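Local coordinates for protein methyl-coenzyme M reductase I beta subunit (Methanosarcina barkeri, PDB 1E6Y) that helps catalyse the last step of methanogenesis, as part of a nickel-F430 enzyme that releases methane from methyl-coenzyme M with coenzyme B as reductant, at residues 193-198 against 410-415; 47-52 against 168-173; 200-205 against 403-408. All coordinates share one frame; numbering follows the deposited sequence.

Interaction 1: residues 193-198 against 410-415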
loop_
_atom_site.group_PDB
_atom_site.type_symbol
_atom_site.label_atom_id
_atom_site.label_comp_id
_atom_site.label_asym_id
_atom_site.label_seq_id
_atom_site.Cartn_x
_atom_site.Cartn_y
_atom_site.Cartn_z
ATOM N N ALA E 193 19.951 -12.150 3.020
ATOM C CA ALA E 193 21.093 -13.047 2.899
ATOM C C ALA E 193 22.178 -12.756 3.935
ATOM O O ALA E 193 22.803 -13.679 4.457
ATOM C CB ALA E 193 21.669 -12.967 1.494
ATOM N N ASN E 194 22.358 -11.482 4.275
ATOM C CA ASN E 194 23.352 -11.098 5.274
ATOM C C ASN E 194 23.067 -11.710 6.644
ATOM O O ASN E 194 23.997 -12.027 7.387
ATOM C CB ASN E 194 23.431 -9.572 5.398
ATOM C CG ASN E 194 24.425 -8.955 4.427
ATOM O OD1 ASN E 194 25.119 -9.659 3.698
ATOM N ND2 ASN E 194 24.487 -7.630 4.410
ATOM N N HIS E 195 21.784 -11.856 6.980
ATOM C CA HIS E 195 21.376 -12.484 8.239
ATOM C C HIS E 195 21.855 -13.927 8.304
ATOM O O HIS E 195 22.436 -14.357 9.300
ATOM C CB HIS E 195 19.852 -12.467 8.388
ATOM C CG HIS E 195 19.294 -11.144 8.808
ATOM N ND1 HIS E 195 20.075 -10.017 8.960
ATOM C CD2 HIS E 195 18.030 -10.769 9.117
ATOM C CE1 HIS E 195 19.317 -9.008 9.346
ATOM N NE2 HIS E 195 18.071 -9.436 9.450
ATOM N N VAL E 196 21.591 -14.669 7.231
ATOM C CA VAL E 196 21.935 -16.083 7.156
ATOM C C VAL E 196 23.447 -16.276 7.211
ATOM O O VAL E 196 23.941 -17.100 7.982
ATOM C CB VAL E 196 21.371 -16.721 5.862
ATOM C CG1 VAL E 196 21.764 -18.191 5.780
ATOM C CG2 VAL E 196 19.853 -16.584 5.837
ATOM N N ALA E 197 24.179 -15.464 6.448
ATOM C CA ALA E 197 25.640 -15.500 6.462
ATOM C C ALA E 197 26.213 -15.151 7.835
ATOM O O ALA E 197 27.206 -15.741 8.264
ATOM C CB ALA E 197 26.197 -14.556 5.406
ATOM N N ALA E 198 25.592 -14.185 8.512
ATOM C CA ALA E 198 25.985 -13.804 9.868
ATOM C C ALA E 198 25.819 -14.975 10.827
ATOM O O ALA E 198 26.729 -15.301 11.586
ATOM C CB ALA E 198 25.148 -12.625 10.346
ATOM N N GLY E 410 24.740 -7.254 12.237
ATOM C CA GLY E 410 25.637 -7.407 13.369
ATOM C C GLY E 410 24.951 -7.963 14.603
ATOM O O GLY E 410 25.421 -8.936 15.195
ATOM N N LEU E 411 23.801 -7.387 14.948
ATOM C CA LEU E 411 23.012 -7.838 16.092
ATOM C C LEU E 411 22.516 -9.273 15.902
ATOM O O LEU E 411 22.570 -10.083 16.830
ATOM C CB LEU E 411 21.821 -6.897 16.302
ATOM C CG LEU E 411 20.893 -7.145 17.495
ATOM C CD1 LEU E 411 21.612 -6.838 18.796
ATOM C CD2 LEU E 411 19.658 -6.276 17.355
ATOM N N ILE E 412 22.065 -9.586 14.689
ATOM C CA ILE E 412 21.529 -10.908 14.374
ATOM C C ILE E 412 22.603 -11.986 14.501
ATOM O O ILE E 412 22.358 -13.047 15.074
ATOM C CB ILE E 412 20.923 -10.937 12.941
ATOM C CG1 ILE E 412 19.733 -9.974 12.859
ATOM C CG2 ILE E 412 20.482 -12.350 12.571
ATOM C CD1 ILE E 412 18.608 -10.287 13.834
ATOM N N GLY E 413 23.802 -11.689 14.008
ATOM C CA GLY E 413 24.906 -12.624 14.129
ATOM C C GLY E 413 25.330 -12.827 15.571
ATOM O O GLY E 413 25.548 -13.956 16.005
ATOM N N ASP E 414 25.377 -11.733 16.327
ATOM C CA ASP E 414 25.766 -11.768 17.735
ATOM C C ASP E 414 24.772 -12.566 18.579
ATOM O O ASP E 414 25.168 -13.372 19.424
ATOM C CB ASP E 414 25.873 -10.342 18.293
ATOM C CG ASP E 414 27.017 -9.547 17.675
ATOM O OD1 ASP E 414 28.014 -10.159 17.227
ATOM O OD2 ASP E 414 26.922 -8.303 17.650
ATOM N N VAL E 415 23.486 -12.393 18.289
ATOM C CA VAL E 415 22.428 -12.960 19.115
ATOM C C VAL E 415 22.012 -14.370 18.688
ATOM O O VAL E 415 21.681 -15.197 19.535
ATOM C CB VAL E 415 21.193 -12.023 19.136
ATOM C CG1 VAL E 415 20.027 -12.688 19.840
ATOM C CG2 VAL E 415 21.547 -10.717 19.836
HETATM O O HOH W 1 27.614 -15.871 14.397
#

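Interaction 2: residues 47-52 against 168-173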
loop_
_atom_site.group_PDB
_atom_site.type_symbol
_atom_site.label_atom_id
_atom_site.label_comp_id
_atom_site.label_asym_id
_atom_site.label_seq_id
_atom_site.Cartn_x
_atom_site.Cartn_y
_atom_site.Cartn_z
ATOM N N ALA E 47 21.864 -1.624 24.655
ATOM C CA ALA E 47 22.684 -0.433 24.459
ATOM C C ALA E 47 21.916 0.608 23.645
ATOM O O ALA E 47 21.921 1.794 23.978
ATOM C CB ALA E 47 23.991 -0.800 23.759
ATOM N N GLY E 48 21.191 0.140 22.630
ATOM C CA GLY E 48 20.386 1.025 21.807
ATOM C C GLY E 48 19.263 1.696 22.572
ATOM O O GLY E 48 19.017 2.888 22.398
ATOM N N ILE E 49 18.573 0.929 23.414
ATOM C CA ILE E 49 17.517 1.477 24.261
ATOM C C ILE E 49 18.079 2.556 25.184
ATOM O O ILE E 49 17.536 3.656 25.257
ATOM C CB ILE E 49 16.844 0.372 25.117
ATOM C CG1 ILE E 49 16.079 -0.597 24.214
ATOM C CG2 ILE E 49 15.889 0.992 26.130
ATOM C CD1 ILE E 49 15.635 -1.855 24.904
ATOM N N GLN E 50 19.206 2.256 25.830
ATOM C CA GLN E 50 19.840 3.189 26.756
ATOM C C GLN E 50 20.209 4.502 26.070
ATOM O O GLN E 50 19.908 5.581 26.581
ATOM C CB GLN E 50 21.089 2.557 27.374
ATOM C CG GLN E 50 21.774 3.435 28.412
ATOM C CD GLN E 50 22.820 2.688 29.212
ATOM O OE1 GLN E 50 22.720 1.479 29.415
ATOM N NE2 GLN E 50 23.827 3.411 29.685
ATOM N N GLY E 51 20.816 4.400 24.890
ATOM C CA GLY E 51 21.145 5.585 24.115
ATOM C C GLY E 51 19.917 6.362 23.677
ATOM O O GLY E 51 19.881 7.591 23.786
ATOM N N ALA E 52 18.893 5.643 23.222
ATOM C CA ALA E 52 17.638 6.256 22.796
ATOM C C ALA E 52 16.950 6.991 23.945
ATOM O O ALA E 52 16.441 8.100 23.762
ATOM C CB ALA E 52 16.708 5.194 22.224
ATOM N N GLY E 168 12.772 2.396 14.079
ATOM C CA GLY E 168 13.538 3.144 15.060
ATOM C C GLY E 168 13.384 2.590 16.463
ATOM O O GLY E 168 13.550 3.316 17.447
ATOM N N GLY E 169 12.981 1.324 16.549
ATOM C CA GLY E 169 12.957 0.625 17.820
ATOM C C GLY E 169 14.231 -0.175 18.027
ATOM O O GLY E 169 15.206 0.001 17.294
ATOM N N GLN E 170 14.223 -1.071 19.010
ATOM C CA GLN E 170 15.432 -1.811 19.361
ATOM C C GLN E 170 15.192 -3.316 19.435
ATOM O O GLN E 170 15.915 -4.034 20.128
ATOM C CB GLN E 170 15.992 -1.306 20.695
ATOM C CG GLN E 170 16.344 0.177 20.712
ATOM C CD GLN E 170 17.473 0.528 19.762
ATOM O OE1 GLN E 170 18.319 -0.309 19.447
ATOM N NE2 GLN E 170 17.508 1.783 19.322
ATOM N N VAL E 171 14.174 -3.786 18.719
ATOM C CA VAL E 171 13.852 -5.209 18.676
ATOM C C VAL E 171 13.879 -5.689 17.228
ATOM O O VAL E 171 13.278 -5.064 16.353
ATOM C CB VAL E 171 12.445 -5.493 19.272
ATOM C CG1 VAL E 171 12.183 -6.990 19.316
ATOM C CG2 VAL E 171 12.331 -4.895 20.665
ATOM N N GLN E 172 14.650 -6.742 16.968
ATOM C CA GLN E 172 14.715 -7.344 15.636
ATOM C C GLN E 172 14.668 -8.857 15.760
ATOM O O GLN E 172 15.240 -9.426 16.688
ATOM C CB GLN E 172 16.024 -6.998 14.924
ATOM C CG GLN E 172 16.361 -5.532 14.777
ATOM C CD GLN E 172 17.727 -5.341 14.132
ATOM O OE1 GLN E 172 18.236 -6.239 13.456
ATOM N NE2 GLN E 172 18.348 -4.188 14.380
ATOM N N GLY E 173 14.149 -9.504 14.724
ATOM C CA GLY E 173 14.287 -10.943 14.606
ATOM C C GLY E 173 14.911 -11.307 13.273
ATOM O O GLY E 173 15.326 -10.430 12.513
#

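Interaction 3: residues 200-205 against 403-408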
loop_
_atom_site.group_PDB
_atom_site.type_symbol
_atom_site.label_atom_id
_atom_site.label_comp_id
_atom_site.label_asym_id
_atom_site.label_seq_id
_atom_site.Cartn_x
_atom_site.Cartn_y
_atom_site.Cartn_z
ATOM N N SER E 200 25.698 -18.098 10.119
ATOM C CA SER E 200 26.581 -19.195 9.724
ATOM C C SER E 200 28.036 -18.960 10.125
ATOM O O SER E 200 28.885 -19.830 9.923
ATOM C CB SER E 200 26.505 -19.414 8.211
ATOM O OG SER E 200 27.332 -18.497 7.510
ATOM N N ASN E 201 28.322 -17.776 10.664
ATOM C CA ASN E 201 29.687 -17.369 10.996
ATOM C C ASN E 201 30.585 -17.354 9.755
ATOM O O ASN E 201 31.756 -17.736 9.809
ATOM C CB ASN E 201 30.264 -18.290 12.075
ATOM C CG ASN E 201 29.579 -18.113 13.420
ATOM O OD1 ASN E 201 30.071 -17.387 14.285
ATOM N ND2 ASN E 201 28.412 -18.739 13.584
ATOM N N ARG E 202 30.016 -16.872 8.650
ATOM C CA ARG E 202 30.671 -16.770 7.358
ATOM C C ARG E 202 31.166 -18.126 6.848
ATOM O O ARG E 202 32.182 -18.190 6.161
ATOM C CB ARG E 202 31.799 -15.742 7.380
ATOM C CG ARG E 202 31.297 -14.327 7.688
ATOM C CD ARG E 202 32.514 -13.461 7.975
ATOM N NE ARG E 202 32.738 -12.444 6.941
ATOM C CZ ARG E 202 32.428 -11.169 7.187
ATOM N NH1 ARG E 202 32.614 -10.210 6.285
ATOM N NH2 ARG E 202 31.923 -10.819 8.375
ATOM N N ASN E 203 30.440 -19.190 7.188
ATOM C CA ASN E 203 30.689 -20.515 6.631
ATOM C C ASN E 203 29.804 -20.678 5.405
ATOM O O ASN E 203 28.585 -20.810 5.527
ATOM C CB ASN E 203 30.358 -21.601 7.662
ATOM C CG ASN E 203 30.703 -23.003 7.175
ATOM O OD1 ASN E 203 30.195 -23.464 6.153
ATOM N ND2 ASN E 203 31.537 -23.703 7.936
ATOM N N ALA E 204 30.431 -20.715 4.232
ATOM C CA ALA E 204 29.718 -20.714 2.958
ATOM C C ALA E 204 28.656 -21.810 2.839
ATOM O O ALA E 204 27.482 -21.516 2.601
ATOM C CB ALA E 204 30.711 -20.816 1.806
ATOM N N MET E 205 29.049 -23.062 3.052
ATOM C CA MET E 205 28.126 -24.173 2.848
ATOM C C MET E 205 27.060 -24.294 3.935
ATOM O O MET E 205 25.957 -24.768 3.673
ATOM C CB MET E 205 28.877 -25.496 2.714
ATOM C CG MET E 205 27.988 -26.609 2.181
ATOM S SD MET E 205 28.838 -28.166 1.949
ATOM C CE MET E 205 30.204 -27.628 0.880
ATOM N N PHE E 403 27.337 -2.561 2.274
ATOM C CA PHE E 403 26.316 -3.105 3.151
ATOM C C PHE E 403 26.663 -4.535 3.521
ATOM O O PHE E 403 26.054 -5.496 3.048
ATOM C CB PHE E 403 24.944 -2.983 2.491
ATOM C CG PHE E 403 24.531 -1.559 2.277
ATOM C CD1 PHE E 403 24.800 -0.924 1.068
ATOM C CD2 PHE E 403 24.091 -0.791 3.351
ATOM C CE1 PHE E 403 24.656 0.453 0.937
ATOM C CE2 PHE E 403 23.945 0.588 3.230
ATOM C CZ PHE E 403 24.231 1.210 2.019
ATOM N N SER E 404 27.693 -4.636 4.354
ATOM C CA SER E 404 28.273 -5.902 4.770
ATOM C C SER E 404 27.408 -6.591 5.816
ATOM O O SER E 404 26.427 -6.023 6.302
ATOM C CB SER E 404 29.667 -5.658 5.347
ATOM O OG SER E 404 29.614 -4.723 6.411
ATOM N N ILE E 405 27.801 -7.812 6.168
ATOM C CA ILE E 405 27.153 -8.574 7.228
ATOM C C ILE E 405 27.094 -7.761 8.523
ATOM O O ILE E 405 26.044 -7.653 9.149
ATOM C CB ILE E 405 27.913 -9.900 7.486
ATOM C CG1 ILE E 405 27.792 -10.817 6.265
ATOM C CG2 ILE E 405 27.365 -10.594 8.720
ATOM C CD1 ILE E 405 28.758 -11.983 6.279
ATOM N N GLU E 406 28.213 -7.132 8.867
ATOM C CA GLU E 406 28.308 -6.305 10.067
ATOM C C GLU E 406 27.370 -5.104 9.987
ATOM O O GLU E 406 26.748 -4.729 10.979
ATOM C CB GLU E 406 29.746 -5.817 10.258
ATOM C CG GLU E 406 30.806 -6.903 10.103
ATOM C CD GLU E 406 31.270 -7.078 8.661
ATOM O OE1 GLU E 406 30.914 -8.097 8.032
ATOM O OE2 GLU E 406 32.008 -6.200 8.165
ATOM N N SER E 407 27.248 -4.533 8.792
ATOM C CA SER E 407 26.434 -3.342 8.569
ATOM C C SER E 407 24.953 -3.599 8.824
ATOM O O SER E 407 24.290 -2.814 9.502
ATOM C CB SER E 407 26.626 -2.841 7.134
ATOM O OG SER E 407 25.773 -1.745 6.847
ATOM N N THR E 408 24.440 -4.695 8.274
ATOM C CA THR E 408 23.003 -4.963 8.301
ATOM C C THR E 408 22.597 -5.969 9.373
ATOM O O THR E 408 21.445 -5.980 9.805
ATOM C CB THR E 408 22.498 -5.489 6.936
ATOM O OG1 THR E 408 23.030 -6.797 6.699
ATOM C CG2 THR E 408 22.923 -4.558 5.808
#

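Interaction 1: residues 193-198 against 410-415
Ile412 sets its CG1 over one face of the His195 imidazole, offset toward the rim, and one turn further on Ala198 sits against Gly413; this is helix-to-helix packing between helices 193-199 and 405-416 of the C-terminal domain. CB of Ile412 comes 4.2 Å from ND1 of His195. The CG2 branch touches the base of the ring, 4.1 Å from CG of His195. CG1 is the branch that does the covering: with CG1 anti to the carbonyl carbon (chi1 -63°), it stands 3.8 Å from the His195 ring centroid and only 16° off the ring normal, a CH-pi contact. Its nearest ring atom is CE1 of His195, at 3.7 Å. Beyond it CD1 of Ile412 lifts off the imidazole. His195 ND1 is also hydrogen-bonded to the hydroxyl of Ser409 on helix 405-416, which probably helps to hold the ring at this angle. At Ala198 the backbones come close, CA to CA of Gly413 4.6 Å; the missing side chain of Gly413 is what lets CB of Ala198 settle 3.8 Å from CA of Gly413. Beside this point a water donates to Ala198 O at 3.0 Å and to Gly413 O at 3.2 Å.

Interaction 2: residues 47-52 against 168-173
Gln170 folds its side chain back over the first turn of helix 46-55 and lays its carboxamide against the backbone of Gly48. CG lies beside the backbone N (chi1 -59°), and the chain then bends at chi2 (-65°), which folds the amide back over the helix instead of letting it reach straight out. As a result OE1 of Gln170 rests 3.4 Å from CA of Gly48, and CD of Gln170 is 3.5 Å from C of Gly48. This is contact by packing. Gly48 is what allows it, since a side chain there would head straight into the amide oxygen.

The aliphatic part of Gln170 meets Ile49. CG1 of Ile49 is 3.6 Å from CB of Gln170, and the two side chains run past each other in opposite directions. Ile49 extends onward (chi2 168°) into a buried layer, touching Val134 and Ile138 of helix 125-141 and Val156 of helix 149-157. The backbone of Gln170 is meanwhile hydrogen-bonded to that of Asn45, whose OD1 also accepts from Gly48 N.

Strand 171-172 thus flanks strand 41-45, the strand that leads into helix 46-55, in an antiparallel sheet of order 2-3-1-4 with helix 125-141 packed against it, consistent with the ferredoxin-like alpha/beta sandwich of this N-terminal domain.

Interaction 3: residues 200-205 against 403-408
Arg202 grips Glu406 end-on, with both terminal nitrogens converging on a single carboxylate oxygen. NH2 of Arg202 gives the shorter, straighter bond to Glu406 OE1, 2.9 Å at 152°. NH1 of Arg202 reaches the same Glu406 OE1 at 3.2 Å and 138°. The oxygen lies close to the guanidinium plane, but the two flat groups are turned 38° apart, and both donors come to OE1 from the same face of the carboxylate. A bend at chi3 of Arg202 helps turn the guanidinium over Ile405 and toward Glu406. Ile405 covers one face of it, with CD1 3.8 Å above the Arg202 guanidinium plane, over the centre.

The salt bridge ties a chain turn to a helix start. Asn201 closes helix 193-199 in a Schellman motif, and Ser404 is the N-cap of helix 405-416, its OG accepting weakly from Ser407 N. Glu406 OE2 takes a weak bond from that same hydroxyl, Ser404 OG to OE2 3.3 Å, so each carboxylate oxygen has a donor. A leucine in place of Arg202 would probably leave OE1 of Glu406 without its charged mate and the carboxylate freer to swing. Asn203, the N-cap of helix 204-221, accepts at OD1 from Asn206 N, and its ND2 is hydrogen-bonded to Asp9 OD1. Its backbone N donates to Ser200 O and weakly to Ser200 OG. The carbonyl oxygen of Arg202 accepts a weak bond from Arg67 of the gamma subunit.

Interactions 1 and 3 share helix 405-416 and have centres about 6 Å apart. They meet directly: Asn194 ND2 reaches Thr408 OG1 at 2.8 Å and Phe403 O at 3.0 Å, both probable hydrogen bonds, and Ala198 CB packs on Ile405 CG2. Interaction 2 belongs to the N-terminal domain, its centre about 16 Å from that of interaction 1, yet the two touch by packing, with Ile412 CD1 3.5 Å from Gly173 O. Interactions 2 and 3 do not touch. All three lie away from the coenzyme pockets; the backbones of Ala193 and Asn194, however, are hydrogen-bonded to those of Phe372 and Gly370, respectively, in the stretch of chain between the coenzyme B residues Gly366 and His376.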